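Local atomic coordinates of ochratoxinase (Aspergillus niger, PDB entry 4C65), a protein that hydrolyses the mycotoxin ochratoxin A to ochratoxin alpha and L-phenylalanine, acting as a zinc-dependent carboxypeptidase of the amidohydrolase superfamily. Residues F153-A157 with G158-G162. Residues are numbered along the deposited sequence; the frame is centred on the assembly and turned at random.
Sequences FALPA and GEVLG
Glu159 folds back from the first turn of its helix against the ring of Pro156, the two side chains crossing at a slant. Its chain, long enough to bend back at chi2 (71°), brings OE1 over the pyrrolidine face, 3.2 Å from Pro156 CB and 3.3 Å from Pro156 O. That second acceptor would probably raise the carboxylate's proton affinity, while the positive end of the helix dipole would tend to offset this and suits an acidic residue here. Beta-branched Val160, with CG1 anti to the backbone N (chi1 178°), can turn CG2 to the loop, where it meets Pro156 O and, at 3.8 Å, Leu155 CB. Pro156 is the N-cap of helix 157-164, at the subunit's outer edge in this twisted TIM-barrel and beta-sandwich architecture, covered by neighbouring subunits. Its ring offers no capping side chain but fixes phi compatibly with helix entry, where its missing N-H needs no acceptor; its O accepts weak bonds from Glu159 N and Val160 N (3.4 and 3.5 Å). Regular i to i+4 helical bonding is established with Leu161 N to Ala157 O, 2.9 Å and nearly straight at 175°. Small Ala157 packs on Arg197 of a second subunit, while Leu86 of a third meets Pro156.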
loop_
_atom_site.group_PDB
_atom_site.type_symbol
_atom_site.label_atom_id
_atom_site.label_comp_id
_atom_site.label_asym_id
_atom_site.label_seq_id
_atom_site.Cartn_x
_atom_site.Cartn_y
_atom_site.Cartn_z
ATOM N N PHE A 153 -19.930 1.703 13.651
ATOM C CA PHE A 153 -20.566 0.530 13.053
ATOM C C PHE A 153 -21.231 0.803 11.731
ATOM O O PHE A 153 -21.341 -0.087 10.914
ATOM C CB PHE A 153 -21.594 -0.055 14.006
ATOM C CG PHE A 153 -20.991 -0.792 15.154
ATOM C CD1 PHE A 153 -20.522 -0.122 16.262
ATOM C CD2 PHE A 153 -20.925 -2.173 15.144
ATOM C CE1 PHE A 153 -19.976 -0.809 17.338
ATOM C CE2 PHE A 153 -20.388 -2.857 16.226
ATOM C CZ PHE A 153 -19.898 -2.170 17.312
ATOM N N ALA A 154 -21.678 2.028 11.507
ATOM C CA ALA A 154 -22.335 2.366 10.238
ATOM C C ALA A 154 -21.387 2.439 9.050
ATOM O O ALA A 154 -21.840 2.392 7.907
ATOM C CB ALA A 154 -23.100 3.658 10.357
ATOM N N LEU A 155 -20.088 2.570 9.313
ATOM C CA LEU A 155 -19.089 2.566 8.255
ATOM C C LEU A 155 -18.499 1.162 8.083
ATOM O O LEU A 155 -18.423 0.412 9.047
ATOM C CB LEU A 155 -17.980 3.570 8.573
ATOM C CG LEU A 155 -18.345 5.029 8.375
ATOM C CD1 LEU A 155 -17.143 5.870 8.726
ATOM C CD2 LEU A 155 -18.802 5.306 6.944
ATOM N N PRO A 156 -18.044 0.816 6.879
ATOM C CA PRO A 156 -17.396 -0.460 6.747
ATOM C C PRO A 156 -16.081 -0.477 7.503
ATOM O O PRO A 156 -15.502 0.580 7.803
ATOM C CB PRO A 156 -17.182 -0.609 5.250
ATOM C CG PRO A 156 -18.039 0.419 4.600
ATOM C CD PRO A 156 -18.162 1.515 5.590
ATOM N N ALA A 157 -15.618 -1.671 7.835
ATOM C CA ALA A 157 -14.562 -1.810 8.813
ATOM C C ALA A 157 -13.215 -1.312 8.308
ATOM O O ALA A 157 -12.404 -0.822 9.090
ATOM C CB ALA A 157 -14.476 -3.267 9.266
ATOM N N GLY A 158 -12.959 -1.439 7.010
ATOM C CA GLY A 158 -11.678 -0.981 6.453
ATOM C C GLY A 158 -11.463 0.524 6.574
ATOM O O GLY A 158 -10.352 0.982 6.875
ATOM N N GLU A 159 -12.539 1.287 6.401
ATOM C CA GLU A 159 -12.492 2.736 6.579
ATOM C C GLU A 159 -12.176 3.106 8.012
ATOM O O GLU A 159 -11.359 3.995 8.257
ATOM C CB GLU A 159 -13.818 3.384 6.161
ATOM C CG GLU A 159 -14.044 3.441 4.651
ATOM C CD GLU A 159 -14.331 2.088 3.994
ATOM O OE1 GLU A 159 -14.534 1.089 4.722
ATOM O OE2 GLU A 159 -14.409 2.035 2.729
ATOM N N VAL A 160 -12.833 2.447 8.959
ATOM C CA VAL A 160 -12.638 2.764 10.384
ATOM C C VAL A 160 -11.234 2.362 10.874
ATOM O O VAL A 160 -10.550 3.170 11.457
ATOM C CB VAL A 160 -13.716 2.131 11.275
ATOM C CG1 VAL A 160 -13.457 2.451 12.736
ATOM C CG2 VAL A 160 -15.090 2.633 10.844
ATOM N N LEU A 161 -10.788 1.156 10.555
ATOM C CA LEU A 161 -9.461 0.750 10.931
ATOM C C LEU A 161 -8.334 1.387 10.124
ATOM O O LEU A 161 -7.225 1.536 10.643
ATOM C CB LEU A 161 -9.329 -0.760 10.907
ATOM C CG LEU A 161 -9.705 -1.387 12.249
ATOM C CD1 LEU A 161 -11.209 -1.620 12.369
ATOM C CD2 LEU A 161 -8.975 -2.707 12.370
ATOM N N GLY A 162 -8.609 1.812 8.894
ATOM C CA GLY A 162 -7.662 2.616 8.136
ATOM C C GLY A 162 -7.451 3.961 8.791
ATOM O O GLY A 162 -6.333 4.441 8.850
#